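Long-range contacts in trans-isoprenyl diphosphate synthase (PDB 3OYR), which probably condenses isopentenyl diphosphate units with farnesyl diphosphate to make all-trans-octaprenyl diphosphate, a precursor of quinone side chains: residues B[26-31]-B[327-331]; B[170-176]-B[254-258]; B[200-204]-B[214-218]; B[317-321]-B[333-338]. All coordinates share one frame; numbering follows the deposited sequence. Where two conformers were deposited one is given.

Contact 1: B[26-31]-B[327-331]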
# COMPACT_ATOMS: atom_id res chain seq x y z
N ARG B 26 -19.74 -20.61 -15.01
CA ARG B 26 -21.04 -19.94 -14.90
C ARG B 26 -20.88 -18.51 -14.38
O ARG B 26 -21.50 -17.57 -14.89
CB ARG B 26 -21.98 -20.76 -14.01
CG ARG B 26 -23.39 -20.19 -13.85
CD ARG B 26 -24.22 -21.09 -12.96
NE ARG B 26 -23.95 -22.50 -13.24
CZ ARG B 26 -24.68 -23.25 -14.06
NH1 ARG B 26 -24.35 -24.52 -14.25
NH2 ARG B 26 -25.74 -22.74 -14.66
N LEU B 27 -20.04 -18.34 -13.35
CA LEU B 27 -19.72 -17.03 -12.80
C LEU B 27 -19.18 -16.08 -13.89
O LEU B 27 -19.69 -14.99 -14.07
CB LEU B 27 -18.72 -17.13 -11.63
CG LEU B 27 -18.41 -15.84 -10.86
CD1 LEU B 27 -19.66 -15.02 -10.53
CD2 LEU B 27 -17.67 -16.17 -9.60
N VAL B 28 -18.18 -16.53 -14.62
CA VAL B 28 -17.50 -15.75 -15.64
C VAL B 28 -18.47 -15.31 -16.74
O VAL B 28 -18.48 -14.13 -17.14
CB VAL B 28 -16.34 -16.58 -16.22
CG1 VAL B 28 -15.78 -15.96 -17.51
CG2 VAL B 28 -15.26 -16.70 -15.16
N ARG B 29 -19.32 -16.24 -17.16
CA ARG B 29 -20.32 -15.99 -18.18
C ARG B 29 -21.40 -15.01 -17.71
O ARG B 29 -21.74 -14.07 -18.42
CB ARG B 29 -20.95 -17.31 -18.57
CG ARG B 29 -21.74 -17.31 -19.84
CD ARG B 29 -21.99 -18.75 -20.24
NE ARG B 29 -22.89 -19.44 -19.32
CZ ARG B 29 -22.59 -20.54 -18.62
NH1 ARG B 29 -21.40 -21.14 -18.71
NH2 ARG B 29 -23.50 -21.06 -17.82
N LEU B 30 -21.92 -15.21 -16.50
CA LEU B 30 -22.90 -14.27 -15.94
C LEU B 30 -22.33 -12.86 -15.75
O LEU B 30 -23.04 -11.87 -15.89
CB LEU B 30 -23.44 -14.79 -14.61
CG LEU B 30 -24.42 -15.96 -14.67
CD1 LEU B 30 -24.52 -16.56 -13.28
CD2 LEU B 30 -25.81 -15.51 -15.19
N ALA B 31 -21.03 -12.78 -15.45
CA ALA B 31 -20.38 -11.52 -15.10
C ALA B 31 -19.69 -10.80 -16.29
O ALA B 31 -19.20 -9.68 -16.13
CB ALA B 31 -19.40 -11.73 -13.97
N ASN B 327 -31.17 -18.79 -7.63
CA ASN B 327 -31.05 -18.35 -9.02
C ASN B 327 -29.68 -18.71 -9.61
O ASN B 327 -28.91 -19.43 -8.99
CB ASN B 327 -31.37 -16.86 -9.15
CG ASN B 327 -30.45 -15.98 -8.30
OD1 ASN B 327 -29.29 -16.30 -8.02
ND2 ASN B 327 -30.98 -14.84 -7.89
N ASP B 328 -29.38 -18.18 -10.80
CA ASP B 328 -28.11 -18.49 -11.48
C ASP B 328 -26.88 -17.91 -10.78
O ASP B 328 -25.83 -18.55 -10.74
CB ASP B 328 -28.14 -18.02 -12.95
CG ASP B 328 -29.02 -18.89 -13.82
OD1 ASP B 328 -29.73 -18.35 -14.70
OD2 ASP B 328 -29.01 -20.13 -13.64
N TRP B 329 -27.03 -16.70 -10.25
CA TRP B 329 -25.96 -16.03 -9.51
C TRP B 329 -25.61 -16.85 -8.28
O TRP B 329 -24.43 -17.13 -8.03
CB TRP B 329 -26.39 -14.62 -9.09
CG TRP B 329 -26.33 -13.64 -10.19
CD1 TRP B 329 -27.38 -13.02 -10.80
CD2 TRP B 329 -25.14 -13.16 -10.85
NE1 TRP B 329 -26.92 -12.18 -11.79
CE2 TRP B 329 -25.56 -12.25 -11.84
CE3 TRP B 329 -23.77 -13.42 -10.69
CZ2 TRP B 329 -24.65 -11.59 -12.68
CZ3 TRP B 329 -22.87 -12.75 -11.51
CH2 TRP B 329 -23.31 -11.84 -12.48
N ARG B 330 -26.65 -17.26 -7.55
CA ARG B 330 -26.41 -18.12 -6.37
C ARG B 330 -25.73 -19.46 -6.71
O ARG B 330 -24.75 -19.84 -6.05
CB ARG B 330 -27.66 -18.34 -5.52
CG ARG B 330 -27.27 -18.56 -4.05
CD ARG B 330 -28.40 -19.03 -3.18
NE ARG B 330 -28.64 -20.45 -3.36
CZ ARG B 330 -29.65 -21.12 -2.82
NH1 ARG B 330 -30.54 -20.49 -2.06
NH2 ARG B 330 -29.76 -22.42 -3.05
N GLU B 331 -26.21 -20.13 -7.74
CA GLU B 331 -25.57 -21.36 -8.23
C GLU B 331 -24.12 -21.18 -8.68
O GLU B 331 -23.26 -22.05 -8.44
CB GLU B 331 -26.40 -21.96 -9.38
CG GLU B 331 -25.79 -23.21 -10.03
CD GLU B 331 -26.55 -24.49 -9.72
OE1 GLU B 331 -25.98 -25.58 -9.98
OE2 GLU B 331 -27.70 -24.43 -9.23

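Contact 2: B[170-176]-B[254-258]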
# COMPACT_ATOMS: atom_id res chain seq x y z
N GLN B 170 2.42 -13.63 9.90
CA GLN B 170 3.11 -14.69 9.19
C GLN B 170 4.63 -14.52 9.22
O GLN B 170 5.36 -15.46 9.53
CB GLN B 170 2.60 -14.75 7.76
CG GLN B 170 3.27 -15.83 6.96
CD GLN B 170 2.77 -15.85 5.56
OE1 GLN B 170 1.93 -16.67 5.21
NE2 GLN B 170 3.26 -14.93 4.73
N LEU B 171 5.12 -13.31 8.93
CA LEU B 171 6.56 -13.01 9.00
C LEU B 171 7.16 -13.35 10.37
O LEU B 171 8.22 -13.96 10.45
CB LEU B 171 6.85 -11.55 8.63
CG LEU B 171 8.32 -11.12 8.49
CD1 LEU B 171 9.03 -11.86 7.35
CD2 LEU B 171 8.43 -9.61 8.29
N MET B 172 6.45 -12.97 11.43
CA MET B 172 6.89 -13.22 12.81
C MET B 172 6.72 -14.67 13.29
O MET B 172 7.54 -15.17 14.05
CB MET B 172 6.18 -12.28 13.80
CG MET B 172 6.44 -10.78 13.61
SD MET B 172 8.14 -10.26 13.26
CE MET B 172 8.99 -10.77 14.75
N ARG B 173 5.66 -15.34 12.85
CA ARG B 173 5.28 -16.58 13.51
C ARG B 173 5.28 -17.82 12.64
O ARG B 173 5.30 -18.94 13.16
CB ARG B 173 3.95 -16.44 14.24
CG ARG B 173 4.05 -15.61 15.51
CD ARG B 173 3.06 -16.09 16.54
NE ARG B 173 3.70 -16.28 17.84
CZ ARG B 173 3.08 -16.73 18.93
NH1 ARG B 173 1.79 -17.04 18.89
NH2 ARG B 173 3.76 -16.87 20.06
N SER B 174 5.27 -17.65 11.32
CA SER B 174 5.19 -18.83 10.44
C SER B 174 6.53 -19.50 10.20
O SER B 174 6.59 -20.54 9.56
CB SER B 174 4.54 -18.49 9.09
OG SER B 174 3.13 -18.50 9.17
N HIS B 175 7.60 -18.92 10.74
CA HIS B 175 8.95 -19.40 10.44
C HIS B 175 9.58 -20.24 11.54
O HIS B 175 10.80 -20.27 11.69
CB HIS B 175 9.83 -18.22 10.02
CG HIS B 175 9.37 -17.58 8.75
ND1 HIS B 175 9.89 -17.92 7.51
CD2 HIS B 175 8.40 -16.66 8.51
CE1 HIS B 175 9.28 -17.22 6.57
NE2 HIS B 175 8.37 -16.45 7.15
N ASP B 176 8.73 -20.93 12.31
CA ASP B 176 9.16 -21.96 13.26
C ASP B 176 8.13 -23.10 13.29
O ASP B 176 6.94 -22.87 13.09
CB ASP B 176 9.47 -21.39 14.67
CG ASP B 176 8.22 -21.09 15.50
OD1 ASP B 176 7.69 -22.01 16.18
OD2 ASP B 176 7.79 -19.92 15.52
N GLU B 254 11.11 -21.18 1.59
CA GLU B 254 11.12 -19.99 2.46
C GLU B 254 11.23 -20.36 3.94
O GLU B 254 11.47 -19.50 4.79
CB GLU B 254 9.85 -19.13 2.27
CG GLU B 254 9.83 -18.24 1.03
CD GLU B 254 8.42 -18.07 0.43
OE1 GLU B 254 8.31 -18.02 -0.82
OE2 GLU B 254 7.42 -17.98 1.19
N GLY B 255 11.01 -21.63 4.25
CA GLY B 255 10.97 -22.09 5.64
C GLY B 255 9.67 -21.69 6.31
O GLY B 255 9.61 -21.48 7.52
N LYS B 256 8.63 -21.59 5.48
CA LYS B 256 7.32 -21.15 5.92
C LYS B 256 6.41 -22.34 6.23
O LYS B 256 6.07 -23.13 5.35
CB LYS B 256 6.69 -20.25 4.84
CG LYS B 256 5.41 -19.56 5.25
CD LYS B 256 5.34 -18.15 4.68
CE LYS B 256 4.79 -18.10 3.28
NZ LYS B 256 4.92 -16.73 2.73
N ALA B 257 6.04 -22.45 7.50
CA ALA B 257 5.15 -23.49 7.96
C ALA B 257 3.72 -23.16 7.59
O ALA B 257 3.20 -22.06 7.88
CB ALA B 257 5.28 -23.69 9.47
N THR B 258 3.09 -24.10 6.92
CA THR B 258 1.68 -24.02 6.62
C THR B 258 1.10 -25.33 7.12
O THR B 258 1.84 -26.27 7.44
CB THR B 258 1.46 -23.88 5.12
OG1 THR B 258 2.00 -25.02 4.46
CG2 THR B 258 2.16 -22.64 4.57
O HOH W 1 2.54 -14.78 2.15

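Contact 3: B[200-204]-B[214-218]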
# COMPACT_ATOMS: atom_id res chain seq x y z
N SER B 200 -16.98 -9.40 -1.48
CA SER B 200 -18.41 -9.70 -1.49
C SER B 200 -19.19 -8.69 -0.70
O SER B 200 -20.24 -8.25 -1.16
CB SER B 200 -18.77 -11.10 -0.98
OG SER B 200 -17.62 -11.76 -0.52
N GLU B 201 -18.72 -8.35 0.49
CA GLU B 201 -19.46 -7.42 1.32
C GLU B 201 -19.53 -6.03 0.66
O GLU B 201 -20.59 -5.41 0.66
CB GLU B 201 -18.91 -7.34 2.76
CG GLU B 201 -19.87 -6.59 3.71
CD GLU B 201 -19.26 -6.25 5.05
OE1 GLU B 201 -18.06 -6.50 5.27
OE2 GLU B 201 -20.01 -5.73 5.90
N ALA B 202 -18.43 -5.56 0.06
CA ALA B 202 -18.47 -4.27 -0.63
C ALA B 202 -19.45 -4.30 -1.82
O ALA B 202 -20.22 -3.35 -2.03
CB ALA B 202 -17.08 -3.80 -1.07
N GLY B 203 -19.44 -5.42 -2.57
CA GLY B 203 -20.40 -5.63 -3.66
C GLY B 203 -21.83 -5.49 -3.17
O GLY B 203 -22.62 -4.76 -3.76
N ALA B 204 -22.13 -6.15 -2.05
CA ALA B 204 -23.46 -6.12 -1.45
C ALA B 204 -23.89 -4.73 -0.97
O ALA B 204 -25.04 -4.33 -1.22
CB ALA B 204 -23.55 -7.12 -0.31
N SER B 214 -25.80 -8.22 3.29
CA SER B 214 -24.36 -7.94 3.22
C SER B 214 -23.56 -8.81 4.17
O SER B 214 -22.46 -9.27 3.83
CB SER B 214 -24.05 -6.44 3.40
OG SER B 214 -24.67 -5.90 4.57
N GLU B 215 -24.14 -9.10 5.34
CA GLU B 215 -23.53 -9.99 6.31
C GLU B 215 -23.46 -11.41 5.78
O GLU B 215 -22.44 -12.07 5.92
CB GLU B 215 -24.25 -9.95 7.68
CG GLU B 215 -23.91 -8.73 8.59
CD GLU B 215 -22.40 -8.47 8.82
OE1 GLU B 215 -21.60 -9.42 8.98
OE2 GLU B 215 -22.02 -7.29 8.87
N ALA B 216 -24.53 -11.85 5.11
CA ALA B 216 -24.56 -13.18 4.49
C ALA B 216 -23.49 -13.34 3.41
O ALA B 216 -22.79 -14.35 3.35
CB ALA B 216 -25.93 -13.46 3.91
N LEU B 217 -23.36 -12.31 2.58
CA LEU B 217 -22.40 -12.32 1.50
C LEU B 217 -20.97 -12.22 1.99
O LEU B 217 -20.08 -12.90 1.47
CB LEU B 217 -22.75 -11.22 0.48
CG LEU B 217 -23.74 -11.79 -0.54
CD1 LEU B 217 -24.53 -10.67 -1.24
CD2 LEU B 217 -23.01 -12.70 -1.55
N ARG B 218 -20.76 -11.37 3.00
CA ARG B 218 -19.52 -11.34 3.74
C ARG B 218 -19.12 -12.72 4.26
O ARG B 218 -17.99 -13.17 4.05
CB ARG B 218 -19.58 -10.36 4.90
CG ARG B 218 -18.28 -10.32 5.64
CD ARG B 218 -18.24 -9.38 6.83
NE ARG B 218 -16.91 -9.53 7.42
CZ ARG B 218 -15.78 -9.03 6.92
NH1 ARG B 218 -15.77 -8.27 5.81
NH2 ARG B 218 -14.66 -9.27 7.55
O HOH W 2 -22.48 -5.71 6.17

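Contact 4: B[317-321]-B[333-338]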
# COMPACT_ATOMS: atom_id res chain seq x y z
N ALA B 317 -19.34 -21.73 3.16
CA ALA B 317 -19.59 -20.67 2.14
C ALA B 317 -20.92 -20.88 1.41
O ALA B 317 -21.70 -19.93 1.28
CB ALA B 317 -18.43 -20.55 1.15
N LYS B 318 -21.19 -22.11 0.98
CA LYS B 318 -22.44 -22.42 0.30
C LYS B 318 -23.65 -22.22 1.23
O LYS B 318 -24.64 -21.66 0.81
CB LYS B 318 -22.42 -23.83 -0.26
CG LYS B 318 -21.32 -24.10 -1.26
CD LYS B 318 -21.13 -25.58 -1.49
CE LYS B 318 -21.88 -26.05 -2.72
NZ LYS B 318 -21.50 -27.44 -3.09
N ALA B 319 -23.53 -22.63 2.49
CA ALA B 319 -24.62 -22.48 3.45
C ALA B 319 -24.85 -21.02 3.82
O ALA B 319 -25.98 -20.62 4.12
CB ALA B 319 -24.37 -23.36 4.73
N ALA B 320 -23.79 -20.20 3.78
CA ALA B 320 -23.93 -18.74 3.98
C ALA B 320 -24.92 -18.04 3.03
O ALA B 320 -25.45 -16.98 3.37
CB ALA B 320 -22.59 -18.07 3.94
N LEU B 321 -25.17 -18.62 1.86
CA LEU B 321 -26.09 -18.02 0.87
C LEU B 321 -27.56 -18.48 0.95
O LEU B 321 -28.39 -18.03 0.15
CB LEU B 321 -25.58 -18.27 -0.54
CG LEU B 321 -24.17 -17.76 -0.87
CD1 LEU B 321 -23.81 -18.22 -2.26
CD2 LEU B 321 -24.12 -16.24 -0.78
N LEU B 333 -22.07 -18.95 -7.48
CA LEU B 333 -21.27 -18.79 -6.25
C LEU B 333 -21.10 -20.10 -5.48
O LEU B 333 -20.07 -20.33 -4.84
CB LEU B 333 -21.87 -17.71 -5.36
CG LEU B 333 -21.71 -16.29 -5.90
CD1 LEU B 333 -22.22 -15.32 -4.89
CD2 LEU B 333 -20.24 -15.99 -6.21
N GLU B 334 -22.06 -20.99 -5.61
CA GLU B 334 -21.89 -22.31 -5.01
C GLU B 334 -20.89 -23.14 -5.79
O GLU B 334 -20.05 -23.83 -5.20
CB GLU B 334 -23.24 -23.00 -4.86
CG GLU B 334 -24.09 -22.33 -3.79
CD GLU B 334 -25.50 -22.87 -3.72
OE1 GLU B 334 -25.97 -23.46 -4.72
OE2 GLU B 334 -26.15 -22.70 -2.66
N GLU B 335 -20.89 -22.99 -7.11
CA GLU B 335 -19.94 -23.72 -7.93
C GLU B 335 -18.52 -23.19 -7.71
O GLU B 335 -17.54 -23.96 -7.77
CB GLU B 335 -20.36 -23.69 -9.42
CG GLU B 335 -21.60 -24.54 -9.72
CD GLU B 335 -22.14 -24.37 -11.13
OE1 GLU B 335 -21.80 -23.37 -11.80
OE2 GLU B 335 -22.91 -25.23 -11.58
N LEU B 336 -18.40 -21.90 -7.44
CA LEU B 336 -17.10 -21.29 -7.13
C LEU B 336 -16.52 -21.82 -5.81
O LEU B 336 -15.30 -22.06 -5.70
CB LEU B 336 -17.19 -19.76 -7.11
CG LEU B 336 -15.95 -18.96 -6.66
CD1 LEU B 336 -14.82 -19.07 -7.70
CD2 LEU B 336 -16.29 -17.51 -6.40
N ALA B 337 -17.39 -22.02 -4.82
CA ALA B 337 -17.00 -22.59 -3.53
C ALA B 337 -16.35 -23.98 -3.68
O ALA B 337 -15.31 -24.24 -3.08
CB ALA B 337 -18.21 -22.64 -2.58
N ASP B 338 -16.94 -24.83 -4.51
CA ASP B 338 -16.38 -26.15 -4.82
C ASP B 338 -15.11 -26.03 -5.63
O ASP B 338 -14.14 -26.80 -5.43
CB ASP B 338 -17.42 -27.01 -5.57
CG ASP B 338 -18.56 -27.45 -4.65
OD1 ASP B 338 -18.35 -27.50 -3.41
OD2 ASP B 338 -19.66 -27.73 -5.16
O HOH W 3 -27.20 -21.87 -0.28

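Contact 1: B[26-31]-B[327-331]
The first turns of helix 25-45 lie against the N-terminal turn of helix 328-342, and Leu-27 and Trp-329 face each other with CA atoms 7.1 Å apart. Leu-30 and the Trp-329 indole make the central pair. Leu-30 CB sits over one face of the Trp-329 six-membered ring, 3.8 Å from its centroid and 18° off the normal, a CH-pi contact. Leu-27 CD1 meets the same ring at its edge, 4.1 Å from Trp-329 CZ3. The Trp-329 CB points away from helix 25-45. Its chi1 of -78° sets CG beside the backbone N, and the ring returns across the gap. Two ends of the all-helical isoprenoid synthase fold, almost 300 residues apart, are joined here. Helix 68-79 covers the inner side, where Ala-75 touches Leu-27 and Arg-78 touches Trp-329. On the outer side Leu-30 CD1 lies 3.5 Å from Asp-328 O. In one of its two deposited conformers Arg-26 reaches across with Glu-331 CG over one face of its guanidinium. Arg-26 NE then makes a salt bridge with Glu-335, one turn further along. Asn-327 is the N-cap of helix 328-342: its OD1 accepts from Arg-330 N at 2.8 Å, N-H...O angle 170°.

Contact 2: B[170-176]-B[254-258]
Ser-174 and Ala-257 join two loop ends beside the metal site of the isoprenoid synthase fold. One follows helix 150-173 and the other links helices 250-254 and 259-267. Ala-257 N donates to Ser-174 O at 2.9 Å, with an N-H...O angle of 165°. This is the sole direct hydrogen bond between the segments. Packing is close around it. Ala-257 CB lies 3.4 Å from Ser-174 O, and Ser-174 CB faces the Lys-256 chain at CG.

Further in, Gln-170 and Lys-256 cross at about a right angle, with Gln-170 CD 3.6 Å from Lys-256 CD. The Lys-256 chain is bent at chi2 and chi3, which carries NZ past the Gln-170 amide. NZ makes a salt bridge with Asp-109, a calcium ligand of the aspartate-rich DDxxD motif, and another with Glu-254 OE2, whose hydrogen bond is weak. The Lys-256 side chain also touches bound dimethylallyl diphosphate. Gln-170 OE1 accepts from Lys-191, consistent with NE2 being the end nearest Lys-256 NZ. NE2 and NZ are both donors and do not bond.

The looser side is at His-175, which is partly exposed. Its ring makes no hydrogen bond across the contact. Glu-254 O lies in the ring plane at the edge, 3.5 Å from His-175 ND1. Gly-255, with positive phi, ends helix 250-254 in a Schellman motif. A water bridges the two donors at the inner end, accepting from Gln-170 NE2 at 2.7 Å and from Lys-256 NZ at 3.1 Å.

Contact 3: B[200-204]-B[214-218]
Glu-201 and Arg-218 form a salt bridge, with Arg-218 NH1 donating to Glu-201 OE1 at 2.9 Å. The bond is bent, with an N-H...O angle of 137°. The carboxylate oxygen lies 29° out of the guanidinium plane, and the two flat groups are steeply turned against each other. Glu-194 pairs with the NH2 of Arg-218, so two acids share the guanidinium. The Arg-218 chain is extended from CG to NE and runs past the carboxylate, with CD 3.3 Å from Glu-201 OE1. The other oxygen, Glu-201 OE2, comes within 3.9 Å of Glu-215 OE2. One water lies between them. It donates to both carboxylates and accepts from Ser-214 OG, which probably eases the like charges, though its 2.5 Å distance to Glu-201 OE2 is unusually short. The two segments, on successive helices 181-206 and 211-238, form an antiparallel helical hairpin of the isoprenoid synthase bundle; the axes of the short segments approach to 7.9 Å at 156°. Beside the charges, Ala-204 CB packs on Ser-214 CA at 3.7 Å and reaches Leu-217 CD1. Ser-200 CB lies 3.3 Å from Leu-217 O, while its OG bonds back to Phe-196 O. Ala-76 of helix 68-79 touches both Ser-200 and Leu-217.

Contact 4: B[317-321]-B[333-338]
Ala-317 meets Ala-337 methyl to methyl, with the two CB atoms 4.3 Å apart. Ala-317 is buried, and Tyr-220 of helix 211-238 touches it as well.

Lys-318 comes next and spans the surface of helix 328-342. Its CG rests 3.7 Å from Ala-337 CB. Further out its CE passes Glu-334 O at 3.8 Å. The chain bends at chi3 (97°), and this turns its end toward Asp-338. There Lys-318 NZ forms a salt bridge, donating to Asp-338 OD2 at 2.8 Å. The donor comes to the syn side of that oxygen, 21° out of the carboxylate plane. A second bond, from Lys-318 NZ to Asp-338 OD1, is weak. The ammonium thus straddles both oxygens unevenly.

The two segments come from the last two helices of the chain, 302-320 and 328-342. A short connection turns the chain between them into a helical hairpin at the C-terminal end of the all-helical isoprenoid synthase fold. Water bridges this hairpin near the Lys-318 carbonyl. It donates to Lys-318 O at 2.8 Å and to Glu-334 OE2 at 2.7 Å. The extended Glu-334 side chain crosses that of Lys-318 at about a right angle, and its carboxylate lies near the Lys-318 carbonyl rather than the ammonium.

Leu-321 closes the segment on the apolar side. Its CD1 packs on Leu-333 CB at 3.7 Å, with the side chains again crossed. Tyr-220 touches Leu-321 and bonds through its hydroxyl to Leu-333 O. Ala-75 and Leu-79 of helix 68-79 pack on Leu-333.

In the fold
Contacts 1, 3 and 4 cluster on one side of the chain. Contact 2 lies on the opposite side of the chain's centre from contacts 1 and 3, about 37 Å from contact 1 between centres. Contacts 1 and 4 share helix 328-342 and touch through leucine packing, Leu-27 on Leu-336. Contact 4 also meets contact 3, where Leu-217 packs on Leu-321. Contacts 3 and 4 each pair successive helices, whereas contact 1 joins the two ends of the chain. Contacts 2 and 3 are the more buried; contacts 1 and 4 have outer edges. Contact 1 is mainly aromatic and aliphatic. Salt bridges border small-residue packing in contacts 3 and 4. In contact 2 the lysine lies beside the metal and diphosphate site.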